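Side-chain contacts in endonuclease 8-like L720 (PDB 4MB7), which is a viral endonuclease VIII-like protein of the Fpg/Nei family, with a helix-two-turn-helix (H2TH) domain and a zinc-bound beta hairpin: residues E165-T168 and D169-D173; C192-L195 and P196-V200; E116-N120 and Y121-T125. One frame throughout, in Å; residues are numbered along the deposited sequence.

Interaction 1: residues E165-T168 and D169-D173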
loop_
_atom_site.group_PDB
_atom_site.type_symbol
_atom_site.label_atom_id
_atom_site.label_comp_id
_atom_site.label_asym_id
_atom_site.label_seq_id
_atom_site.Cartn_x
_atom_site.Cartn_y
_atom_site.Cartn_z
ATOM N N GLU A 165 22.298 3.197 4.074
ATOM C CA GLU A 165 21.398 4.127 3.395
ATOM C C GLU A 165 20.711 5.089 4.361
ATOM O O GLU A 165 20.658 4.843 5.566
ATOM C CB GLU A 165 20.361 3.378 2.552
ATOM C CG GLU A 165 19.409 2.501 3.344
ATOM C CD GLU A 165 18.366 1.842 2.461
ATOM O OE1 GLU A 165 18.450 1.999 1.225
ATOM O OE2 GLU A 165 17.461 1.170 2.999
ATOM N N ILE A 166 20.195 6.191 3.825
ATOM C CA ILE A 166 19.502 7.182 4.641
ATOM C C ILE A 166 18.155 6.645 5.117
ATOM O O ILE A 166 17.599 5.722 4.520
ATOM C CB ILE A 166 19.291 8.505 3.882
ATOM C CG1 ILE A 166 18.352 8.301 2.692
ATOM C CG2 ILE A 166 20.625 9.076 3.422
ATOM C CD1 ILE A 166 17.882 9.594 2.067
ATOM N N ILE A 167 17.634 7.233 6.191
ATOM C CA ILE A 167 16.425 6.728 6.837
ATOM C C ILE A 167 15.181 6.783 5.941
ATOM O O ILE A 167 14.353 5.875 5.978
ATOM C CB ILE A 167 16.162 7.426 8.201
ATOM C CG1 ILE A 167 14.974 6.781 8.921
ATOM C CG2 ILE A 167 15.948 8.921 8.024
ATOM C CD1 ILE A 167 15.156 5.306 9.188
ATOM N N THR A 168 15.063 7.832 5.131
ATOM C CA THR A 168 13.936 7.966 4.208
ATOM C C THR A 168 13.863 6.791 3.230
ATOM O O THR A 168 12.786 6.245 2.983
ATOM C CB THR A 168 13.984 9.297 3.426
ATOM O OG1 THR A 168 13.585 10.372 4.284
ATOM C CG2 THR A 168 13.046 9.256 2.224
ATOM N N ASP A 169 15.012 6.385 2.706
ATOM C CA ASP A 169 15.099 5.252 1.800
ATOM C C ASP A 169 14.662 3.973 2.485
ATOM O O ASP A 169 13.965 3.166 1.903
ATOM C CB ASP A 169 16.527 5.069 1.287
ATOM C CG ASP A 169 16.832 5.918 0.068
ATOM O OD1 ASP A 169 15.918 6.584 -0.458
ATOM O OD2 ASP A 169 18.002 5.915 -0.368
ATOM N N PHE A 170 15.078 3.798 3.732
ATOM C CA PHE A 170 14.756 2.594 4.487
ATOM C C PHE A 170 13.276 2.530 4.870
ATOM O O PHE A 170 12.674 1.457 4.857
ATOM C CB PHE A 170 15.640 2.485 5.732
ATOM C CG PHE A 170 15.461 1.204 6.492
ATOM C CD1 PHE A 170 15.671 -0.018 5.877
ATOM C CD2 PHE A 170 15.099 1.222 7.829
ATOM C CE1 PHE A 170 15.512 -1.199 6.575
ATOM C CE2 PHE A 170 14.940 0.043 8.533
ATOM C CZ PHE A 170 15.147 -1.169 7.906
ATOM N N LEU A 171 12.694 3.680 5.201
ATOM C CA LEU A 171 11.284 3.738 5.580
ATOM C C LEU A 171 10.368 3.458 4.394
ATOM O O LEU A 171 9.197 3.124 4.570
ATOM C CB LEU A 171 10.937 5.097 6.190
ATOM C CG LEU A 171 11.517 5.406 7.572
ATOM C CD1 LEU A 171 11.014 6.753 8.059
ATOM C CD2 LEU A 171 11.167 4.306 8.564
ATOM N N LEU A 172 10.909 3.601 3.189
ATOM C CA LEU A 172 10.146 3.364 1.969
ATOM C C LEU A 172 10.402 1.971 1.397
ATOM O O LEU A 172 9.845 1.606 0.362
ATOM C CB LEU A 172 10.470 4.433 0.928
ATOM C CG LEU A 172 9.961 5.840 1.241
ATOM C CD1 LEU A 172 10.600 6.864 0.318
ATOM C CD2 LEU A 172 8.446 5.884 1.127
ATOM N N ASP A 173 11.248 1.201 2.075
ATOM C CA ASP A 173 11.529 -0.171 1.668
ATOM C C ASP A 173 10.294 -1.033 1.912
ATOM O O ASP A 173 9.868 -1.211 3.055
ATOM C CB ASP A 173 12.729 -0.721 2.446
ATOM C CG ASP A 173 13.283 -2.004 1.848
ATOM O OD1 ASP A 173 14.514 -2.079 1.644
ATOM O OD2 ASP A 173 12.499 -2.941 1.590
HETATM O O HOH W 1 20.332 6.323 0.774
#
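E165 reaches forward from the chain before helix 167-171 and lays its carboxylate against D169 CB and the CA and CB of F170. The helix is a short one of the H2TH domain, and I166 occupies its N-cap position. From CB, the E165 side chain first turns into the slot between its own backbone N and carbonyl carbon (chi1 64°) and then runs straight, which carries E165 CD to 3.9 Å from D169 CB. There the carboxylate divides its contacts: E165 OE1 lies 3.6 Å from D169 CB, while E165 OE2 comes to 3.4 Å from F170 CA and also meets the edge of the phenyl ring, near its plane. Carboxylate and ring planes are inclined by 59°.

The two acids themselves do not bond; E165 OE1 and D169 OD2 stay 4.3 Å apart, and their proximity may slightly raise the proton affinity of E165. D169 OD2 accepts bonds from the backbone N of L260 and from a water that it shares with I166 N, which would tend to work the other way there. On the same flank, I166 CG1 packs against D169 CG.

The next contacts are mainly apolar. I167 CG1 sits 4.0 Å from L171 CG; both side chains also touch L189 of helix 182-191, and I167 touches F208 and L211 of helix 205-230. T168 and L172 lie alongside each other, T168 CG2 against L172 CD1; the T168 hydroxyl bonds instead to Q185. Backbone bonds from F170 N to I166 O and from L171 N to I167 O make the helical turns. The last, L172 N to T168 O, is weak, with an N-H...O angle of 127°.

Interaction 2: residues C192-L195 and P196-V200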
loop_
_atom_site.group_PDB
_atom_site.type_symbol
_atom_site.label_atom_id
_atom_site.label_comp_id
_atom_site.label_asym_id
_atom_site.label_seq_id
_atom_site.Cartn_x
_atom_site.Cartn_y
_atom_site.Cartn_z
ATOM N N CYS A 192 9.365 12.438 15.212
ATOM C CA CYS A 192 10.440 11.882 16.024
ATOM C C CYS A 192 11.708 12.731 15.977
ATOM O O CYS A 192 12.747 12.322 16.491
ATOM C CB CYS A 192 10.757 10.454 15.581
ATOM S SG CYS A 192 9.347 9.327 15.658
ATOM N N LYS A 193 11.613 13.904 15.353
ATOM C CA LYS A 193 12.730 14.846 15.271
ATOM C C LYS A 193 13.987 14.218 14.675
ATOM O O LYS A 193 15.097 14.453 15.150
ATOM C CB LYS A 193 13.031 15.444 16.651
ATOM C CG LYS A 193 11.938 16.365 17.169
ATOM C CD LYS A 193 12.098 16.652 18.656
ATOM C CE LYS A 193 13.450 17.274 18.964
ATOM N NZ LYS A 193 13.653 18.579 18.271
ATOM N N ILE A 194 13.805 13.414 13.634
ATOM C CA ILE A 194 14.923 12.751 12.974
ATOM C C ILE A 194 15.138 13.318 11.575
ATOM O O ILE A 194 14.197 13.423 10.787
ATOM C CB ILE A 194 14.695 11.230 12.877
ATOM C CG1 ILE A 194 14.557 10.624 14.274
ATOM C CG2 ILE A 194 15.832 10.563 12.111
ATOM C CD1 ILE A 194 14.350 9.126 14.269
ATOM N N LEU A 195 16.378 13.689 11.272
ATOM C CA LEU A 195 16.720 14.214 9.955
ATOM C C LEU A 195 16.626 13.104 8.912
ATOM O O LEU A 195 17.201 12.032 9.093
ATOM C CB LEU A 195 18.131 14.805 9.966
ATOM C CG LEU A 195 18.532 15.653 8.757
ATOM C CD1 LEU A 195 17.726 16.943 8.719
ATOM C CD2 LEU A 195 20.025 15.947 8.773
ATOM N N PRO A 196 15.888 13.355 7.818
ATOM C CA PRO A 196 15.699 12.359 6.755
ATOM C C PRO A 196 17.016 11.907 6.130
ATOM O O PRO A 196 17.099 10.790 5.619
ATOM C CB PRO A 196 14.859 13.112 5.721
ATOM C CG PRO A 196 14.131 14.137 6.509
ATOM C CD PRO A 196 15.093 14.571 7.576
ATOM N N LEU A 197 18.031 12.763 6.184
ATOM C CA LEU A 197 19.324 12.466 5.578
ATOM C C LEU A 197 20.212 11.620 6.487
ATOM O O LEU A 197 21.290 11.185 6.080
ATOM C CB LEU A 197 20.042 13.764 5.203
ATOM C CG LEU A 197 19.308 14.658 4.202
ATOM C CD1 LEU A 197 19.985 16.014 4.088
ATOM C CD2 LEU A 197 19.230 13.979 2.844
ATOM N N LYS A 198 19.759 11.388 7.714
ATOM C CA LYS A 198 20.528 10.602 8.674
ATOM C C LYS A 198 20.582 9.140 8.248
ATOM O O LYS A 198 19.584 8.581 7.795
ATOM C CB LYS A 198 19.916 10.726 10.073
ATOM C CG LYS A 198 20.780 10.165 11.187
ATOM C CD LYS A 198 20.185 10.484 12.550
ATOM C CE LYS A 198 21.128 10.082 13.672
ATOM N NZ LYS A 198 20.581 10.429 15.014
ATOM N N LYS A 199 21.750 8.524 8.386
ATOM C CA LYS A 199 21.913 7.123 8.011
ATOM C C LYS A 199 21.275 6.188 9.031
ATOM O O LYS A 199 21.198 6.508 10.218
ATOM C CB LYS A 199 23.389 6.772 7.820
ATOM C CG LYS A 199 24.015 7.376 6.574
ATOM C CD LYS A 199 25.431 6.865 6.364
ATOM N N VAL A 200 20.823 5.033 8.553
ATOM C CA VAL A 200 20.172 4.032 9.390
ATOM C C VAL A 200 21.052 3.597 10.562
ATOM O O VAL A 200 20.572 3.433 11.686
ATOM C CB VAL A 200 19.774 2.793 8.555
ATOM C CG1 VAL A 200 19.310 1.658 9.451
ATOM C CG2 VAL A 200 18.697 3.160 7.544
#
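L195 and P196 make the main apolar contact, the leucine side chain standing roughly perpendicular to that of the proline. With CG anti to its backbone N (chi1 -168°), L195 swings CD1 over to the proline ring, 3.7 Å from P196 CD. The other methyl, L195 CD2, faces L197 CB at 4.2 Å, so the two branches of one leucine serve two successive residues. W267 of strand 263-267 touches L195, P196 and L197, and P196 packs in addition on T168 of helix 167-171.

The polar contact is a single backbone bond, K198 N to L195 O at 3.0 Å, which closes a type I beta turn over L195-K198. Its N-H...O angle is 159°, but the donor stands 56° out of the carbonyl plane. The turn belongs to the connection between helices 182-191 and 205-230 of the H2TH domain; just before it, K193, with positive phi, is the C-prime residue of a Schellman motif that ends the first of these helices.

The turn also draws K198 CB to 3.2 Å from L195 O. Farther out the contact is loose, the extended chain leading away and K198 CD passing I194 CG2 at 4.4 Å.

Interaction 3: residues E116-N120 and Y121-T125. With SO4 (sulfate ion), chain E.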
loop_
_atom_site.group_PDB
_atom_site.type_symbol
_atom_site.label_atom_id
_atom_site.label_comp_id
_atom_site.label_asym_id
_atom_site.label_seq_id
_atom_site.Cartn_x
_atom_site.Cartn_y
_atom_site.Cartn_z
ATOM N N GLU A 116 10.255 -15.630 -13.628
ATOM C CA GLU A 116 10.782 -14.615 -12.722
ATOM C C GLU A 116 10.165 -13.248 -13.006
ATOM O O GLU A 116 10.121 -12.802 -14.153
ATOM C CB GLU A 116 12.305 -14.531 -12.852
ATOM C CG GLU A 116 13.036 -15.821 -12.519
ATOM C CD GLU A 116 13.179 -16.041 -11.026
ATOM O OE1 GLU A 116 13.266 -15.041 -10.283
ATOM O OE2 GLU A 116 13.205 -17.213 -10.594
ATOM N N ILE A 117 9.685 -12.585 -11.958
ATOM C CA ILE A 117 9.110 -11.249 -12.097
ATOM C C ILE A 117 9.685 -10.290 -11.062
ATOM O O ILE A 117 10.187 -10.713 -10.020
ATOM C CB ILE A 117 7.569 -11.259 -11.963
ATOM C CG1 ILE A 117 7.153 -11.747 -10.573
ATOM C CG2 ILE A 117 6.938 -12.117 -13.052
ATOM C CD1 ILE A 117 5.651 -11.748 -10.345
ATOM N N LYS A 118 9.608 -8.996 -11.353
ATOM C CA LYS A 118 10.080 -7.979 -10.423
ATOM C C LYS A 118 8.923 -7.377 -9.637
ATOM O O LYS A 118 8.013 -6.779 -10.212
ATOM C CB LYS A 118 10.826 -6.875 -11.169
ATOM C CG LYS A 118 11.380 -5.779 -10.263
ATOM C CD LYS A 118 11.961 -4.632 -11.076
ATOM C CE LYS A 118 12.375 -3.474 -10.179
ATOM N NZ LYS A 118 13.338 -3.910 -9.134
ATOM N N THR A 119 8.959 -7.549 -8.319
ATOM C CA THR A 119 7.978 -6.930 -7.436
ATOM C C THR A 119 8.599 -5.675 -6.836
ATOM O O THR A 119 9.739 -5.340 -7.150
ATOM C CB THR A 119 7.554 -7.881 -6.307
ATOM O OG1 THR A 119 8.626 -8.018 -5.366
ATOM C CG2 THR A 119 7.197 -9.247 -6.872
ATOM N N ASN A 120 7.866 -4.983 -5.968
ATOM C CA ASN A 120 8.381 -3.741 -5.392
ATOM C C ASN A 120 9.399 -3.935 -4.264
ATOM O O ASN A 120 9.777 -2.976 -3.590
ATOM C CB ASN A 120 7.246 -2.792 -4.968
ATOM C CG ASN A 120 6.425 -3.321 -3.796
ATOM O OD1 ASN A 120 6.727 -4.366 -3.221
ATOM N ND2 ASN A 120 5.381 -2.581 -3.434
ATOM N N TYR A 121 9.845 -5.172 -4.063
ATOM C CA TYR A 121 10.828 -5.454 -3.021
ATOM C C TYR A 121 11.875 -6.485 -3.447
ATOM O O TYR A 121 12.931 -6.584 -2.826
ATOM C CB TYR A 121 10.136 -5.895 -1.724
ATOM C CG TYR A 121 9.321 -7.154 -1.880
ATOM C CD1 TYR A 121 9.842 -8.391 -1.525
ATOM C CD2 TYR A 121 8.033 -7.108 -2.397
ATOM C CE1 TYR A 121 9.101 -9.543 -1.677
ATOM C CE2 TYR A 121 7.288 -8.252 -2.555
ATOM C CZ TYR A 121 7.827 -9.465 -2.196
ATOM O OH TYR A 121 7.083 -10.602 -2.357
ATOM N N THR A 122 11.593 -7.248 -4.503
ATOM C CA THR A 122 12.522 -8.291 -4.942
ATOM C C THR A 122 12.283 -8.792 -6.366
ATOM O O THR A 122 11.399 -8.310 -7.074
ATOM C CB THR A 122 12.473 -9.520 -4.007
ATOM O OG1 THR A 122 13.600 -10.364 -4.263
ATOM C CG2 THR A 122 11.195 -10.316 -4.234
ATOM N N ILE A 123 13.101 -9.761 -6.770
ATOM C CA ILE A 123 12.877 -10.523 -7.992
ATOM C C ILE A 123 12.683 -11.989 -7.613
ATOM O O ILE A 123 13.538 -12.584 -6.959
ATOM C CB ILE A 123 14.063 -10.397 -8.967
ATOM C CG1 ILE A 123 14.224 -8.946 -9.422
ATOM C CG2 ILE A 123 13.869 -11.312 -10.166
ATOM C CD1 ILE A 123 15.399 -8.723 -10.349
ATOM N N CYS A 124 11.553 -12.562 -8.012
ATOM C CA CYS A 124 11.217 -13.931 -7.641
ATOM C C CYS A 124 10.232 -14.528 -8.638
ATOM O O CYS A 124 9.753 -13.837 -9.537
ATOM C CB CYS A 124 10.611 -13.958 -6.236
ATOM S SG CYS A 124 9.103 -12.962 -6.067
ATOM N N THR A 125 9.926 -15.814 -8.480
ATOM C CA THR A 125 8.940 -16.451 -9.346
ATOM C C THR A 125 7.550 -15.910 -9.047
ATOM O O THR A 125 7.299 -15.378 -7.965
ATOM C CB THR A 125 8.916 -17.986 -9.185
ATOM O OG1 THR A 125 8.489 -18.328 -7.860
ATOM C CG2 THR A 125 10.293 -18.578 -9.449
HETATM S S SO4 E . 6.000 0.968 -4.595
HETATM O O1 SO4 E . 5.052 -0.129 -4.429
HETATM O O2 SO4 E . 5.455 1.943 -5.535
HETATM O O3 SO4 E . 6.228 1.611 -3.304
HETATM O O4 SO4 E . 7.264 0.450 -5.111
HETATM O O HOH W 2 14.883 -14.795 -7.898
#
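T119 sets OG1 over one face of the Y121 ring, and N120 meets the same ring at its edge. OG1 of T119 stands 3.1 Å above the plane of the Y121 ring, displaced toward the rim over CD2 and CE2. N120 OD1 lies in the ring plane, 3.1 Å from Y121 CD2, with its amide turned 65° against the ring. The T119 hydroxyl oxygen is placed there by chi1 of 72°, between its own backbone N and carbonyl carbon, where T119 OG1 also accepts a bond from T122 N (3.2 Å) and a weak one from Y121 N. The far end of the tyrosine is held by D132 of helix 126-136, to which OH bonds.

These residues form the turn of a beta hairpin whose strands, 116-118 and 123-125, are antiparallel. I117 and C124 are its hydrogen-bonded pair, with I117 N to C124 O at 2.7 Å, and T119 N to T122 O closes the turn end. The I117 and C124 side chains share a face and both touch A129 of helix 126-136, whereas K118 and I123 share the opposite face. At the open end, E116 bends at chi2 and crosses T125 obliquely, E116 OE2 3.4 Å from T125 CG2, while a water joins E116 OE1 to I123 O. The N120 amide is shared: besides OD1 at the tyrosine edge, N120 ND2 donates to O1 of a sulfate ion, probably from the crystallisation liquor, at 2.7 Å, and K49 NZ is hydrogen-bonded to the same ion.

Interaction 1 is largely buried, interaction 2 partly so, and interaction 3 lies at the surface. The first two touch within the H2TH region, their centres about 9 Å apart: backbone contacts, probably hydrogen bonds, pair I167 N with K198 O and E165 O with V200 N, and P196 packs on I167 and T168. Interaction 3 belongs to a separate hairpin, its centre about 19 Å from that of interaction 1 and 29 Å from that of interaction 2. Chemistry follows place: helical backbone bonds, aliphatic packing and a flank of two acids, one water-bound, in 165-173; leucine-proline contacts around a turn in 192-200; cross-strand bonds and a sulfate-bound asparagine in 116-125.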